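Local structure of UDP-N-acetylglucosamine--peptide N-acetylglucosaminyltransferase stabilizing protein GtfB (Streptococcus gordonii, 5E9T) at residues Gly299-Val304 with Leu325-Tyr330. The protein forms a complex with GtfA that attaches the first GlcNAc to the serine-rich adhesin GspB, acting as the substrate-binding, stabilizing partner. Sequence-based numbering, arbitrary orientation.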
ATOM      1  N   GLY B 299      17.865  -3.903  43.262  1.00101.78           N
ATOM      2  CA  GLY B 299      18.522  -4.259  44.506  1.00101.84           C
ATOM      3  C   GLY B 299      18.601  -5.739  44.800  1.00 97.82           C
ATOM      4  O   GLY B 299      18.498  -6.141  45.967  1.00 96.58           O
ATOM      5  N   LEU B 300      18.782  -6.568  43.775  1.00 98.35           N
ATOM      6  CA  LEU B 300      18.964  -7.989  44.040  1.00106.07           C
ATOM      7  C   LEU B 300      20.336  -8.248  44.649  1.00109.53           C
ATOM      8  O   LEU B 300      20.441  -8.864  45.714  1.00105.68           O
ATOM      9  CB  LEU B 300      18.757  -8.792  42.762  1.00109.89           C
ATOM     10  CG  LEU B 300      18.718 -10.309  42.879  1.00114.88           C
ATOM     11  CD1 LEU B 300      17.745 -10.825  43.947  1.00124.77           C
ATOM     12  CD2 LEU B 300      18.341 -10.801  41.511  1.00114.06           C
ATOM     13  N   ASP B 301      21.394  -7.743  44.004  1.00112.93           N
ATOM     14  CA  ASP B 301      22.760  -7.855  44.517  1.00110.27           C
ATOM     15  C   ASP B 301      22.836  -7.430  45.977  1.00105.42           C
ATOM     16  O   ASP B 301      23.428  -8.118  46.817  1.00109.06           O
ATOM     17  CB  ASP B 301      23.696  -6.989  43.667  1.00114.26           C
ATOM     18  CG  ASP B 301      25.065  -7.620  43.446  1.00118.04           C
ATOM     19  OD1 ASP B 301      25.850  -7.047  42.668  1.00119.32           O
ATOM     20  OD2 ASP B 301      25.352  -8.685  44.028  1.00120.40           O
ATOM     21  N   THR B 302      22.234  -6.282  46.281  1.00100.78           N
ATOM     22  CA  THR B 302      22.142  -5.774  47.644  1.00100.29           C
ATOM     23  C   THR B 302      21.593  -6.825  48.611  1.00104.41           C
ATOM     24  O   THR B 302      22.261  -7.216  49.575  1.00100.00           O
ATOM     25  CB  THR B 302      21.263  -4.528  47.627  1.00101.21           C
ATOM     26  OG1 THR B 302      19.914  -4.918  47.351  1.00109.82           O
ATOM     27  CG2 THR B 302      21.730  -3.600  46.514  1.00 98.33           C
ATOM     28  N   LEU B 303      20.358  -7.280  48.370  1.00108.12           N
ATOM     29  CA  LEU B 303      19.664  -8.152  49.318  1.00101.02           C
ATOM     30  C   LEU B 303      20.305  -9.530  49.431  1.00100.14           C
ATOM     31  O   LEU B 303      20.230 -10.160  50.492  1.00103.37           O
ATOM     32  CB  LEU B 303      18.201  -8.316  48.908  1.00 95.93           C
ATOM     33  CG  LEU B 303      17.332  -7.074  48.785  1.00 93.80           C
ATOM     34  CD1 LEU B 303      15.869  -7.469  48.606  1.00 88.23           C
ATOM     35  CD2 LEU B 303      17.523  -6.157  49.985  1.00 98.52           C
ATOM     36  N   VAL B 304      20.912 -10.023  48.355  1.00 99.61           N
ATOM     37  CA  VAL B 304      21.298 -11.428  48.296  1.00102.42           C
ATOM     38  C   VAL B 304      22.593 -11.674  49.067  1.00102.24           C
ATOM     39  O   VAL B 304      22.717 -12.668  49.789  1.00 99.51           O
ATOM     40  CB  VAL B 304      21.390 -11.864  46.821  1.00102.23           C
ATOM     41  CG1 VAL B 304      22.387 -11.024  46.081  1.00102.51           C
ATOM     42  CG2 VAL B 304      21.714 -13.331  46.689  1.00100.48           C
ATOM     43  N   LEU B 325      22.478 -13.344  34.479  1.00 94.11           N
ATOM     44  CA  LEU B 325      23.157 -14.641  34.518  1.00 89.75           C
ATOM     45  C   LEU B 325      24.498 -14.480  35.223  1.00 85.94           C
ATOM     46  O   LEU B 325      25.142 -15.462  35.603  1.00 78.82           O
ATOM     47  CB  LEU B 325      23.344 -15.230  33.112  1.00 88.78           C
ATOM     48  CG  LEU B 325      22.233 -16.122  32.533  1.00 86.68           C
ATOM     49  CD1 LEU B 325      22.547 -16.572  31.107  1.00 89.92           C
ATOM     50  CD2 LEU B 325      21.992 -17.332  33.422  1.00 84.13           C
ATOM     51  N   SER B 326      24.904 -13.223  35.397  1.00 92.24           N
ATOM     52  CA  SER B 326      26.056 -12.887  36.223  1.00 93.50           C
ATOM     53  C   SER B 326      25.813 -13.175  37.700  1.00 97.84           C
ATOM     54  O   SER B 326      26.764 -13.474  38.430  1.00100.30           O
ATOM     55  CB  SER B 326      26.408 -11.412  36.025  1.00 91.33           C
ATOM     56  OG  SER B 326      26.763 -11.148  34.679  1.00 94.11           O
HETATM   57  N   MSE B 327      24.570 -13.098  38.165  1.00 99.35           N
HETATM   58  CA  MSE B 327      24.332 -13.136  39.608  1.00105.00           C
HETATM   59  C   MSE B 327      24.207 -14.543  40.183  1.00100.43           C
HETATM   60  O   MSE B 327      24.304 -14.736  41.396  1.00105.88           O
HETATM   61  CB  MSE B 327      23.101 -12.306  39.948  1.00116.78           C
HETATM   62  CG  MSE B 327      23.311 -10.862  39.586  1.00132.57           C
HETATM   63 SE   MSE B 327      23.676  -9.819  41.154  1.00155.12          SE
HETATM   64  CE  MSE B 327      21.901  -9.879  41.827  1.00159.68           C
ATOM     65  N   LEU B 328      24.083 -15.538  39.308  1.00 91.25           N
ATOM     66  CA  LEU B 328      24.097 -16.925  39.753  1.00 85.72           C
ATOM     67  C   LEU B 328      25.528 -17.399  39.994  1.00 85.31           C
ATOM     68  O   LEU B 328      25.760 -18.574  40.299  1.00 84.92           O
ATOM     69  CB  LEU B 328      23.333 -17.813  38.751  1.00 85.34           C
ATOM     70  CG  LEU B 328      23.205 -19.321  38.967  1.00 86.10           C
ATOM     71  CD1 LEU B 328      21.749 -19.822  38.851  1.00 85.79           C
ATOM     72  CD2 LEU B 328      24.114 -20.069  37.991  1.00 86.24           C
ATOM     73  N   SER B 329      26.493 -16.482  39.864  1.00 89.12           N
ATOM     74  CA  SER B 329      27.809 -16.690  40.458  1.00 92.39           C
ATOM     75  C   SER B 329      27.680 -17.164  41.899  1.00 90.57           C
ATOM     76  O   SER B 329      28.408 -18.063  42.335  1.00 91.08           O
ATOM     77  CB  SER B 329      28.624 -15.398  40.402  1.00 91.79           C
ATOM     78  OG  SER B 329      28.486 -14.660  41.607  1.00 87.89           O
ATOM     79  N   TYR B 330      26.749 -16.582  42.649  1.00 88.64           N
ATOM     80  CA  TYR B 330      26.486 -17.047  44.002  1.00 88.71           C
ATOM     81  C   TYR B 330      25.923 -18.459  43.963  1.00 94.01           C
ATOM     82  O   TYR B 330      25.075 -18.784  43.127  1.00 92.92           O
ATOM     83  CB  TYR B 330      25.484 -16.137  44.716  1.00 83.92           C
ATOM     84  CG  TYR B 330      25.794 -14.655  44.709  1.00 85.57           C
ATOM     85  CD1 TYR B 330      27.040 -14.169  44.330  1.00 87.75           C
ATOM     86  CD2 TYR B 330      24.832 -13.740  45.094  1.00 87.58           C
ATOM     87  CE1 TYR B 330      27.305 -12.810  44.327  1.00 89.77           C
ATOM     88  CE2 TYR B 330      25.094 -12.395  45.096  1.00 89.39           C
ATOM     89  CZ  TYR B 330      26.322 -11.929  44.716  1.00 89.26           C
ATOM     90  OH  TYR B 330      26.552 -10.572  44.729  1.00 86.93           O
TER
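Asp301 and Met327 bring the two backbones nearest, their CA atoms 7.4 Å apart, where the first turn of helix 300-306 faces the short 3-10 turn 327-329; at Val304 and Tyr330 the CA separation is 8.8 Å. Met327, a selenomethionine, spans the interface. Its CG stands anti to the carbonyl carbon (chi1 -63°), and bends at the next two torsions bring the methyl CE against the start of the helix, where it meets CB, CG and CD2 of Leu300, with CG at 3.4 Å, and lies close to the backbone N of Asp301. The Met327 chain crosses that of Asp301 obliquely, with SE of Met327 3.5 Å from CG of Asp301. Tyr330 reaches the same carboxylate with its hydroxyl: OH donates to Asp301 OD2 in a hydrogen bond modelled very short, at 2.3 Å, a length that carries little weight at 2.92 Å resolution. The carboxylate and ring planes are turned 36° from each other. Val304 packs against the same tyrosine, its CG1 at the ring edge and its CG2 3.5 Å from CD2 of Tyr330. On the same chain, Leu300 and Val304 also pack on Phe312 of strand 311-315, and Val304 on Val333 of strand 333-336. The contact joins the helix of one strand-helix unit to the segment linking helix and strand in the next, consistent with a Rossmann-like domain as in GT-B glycosyltransferases.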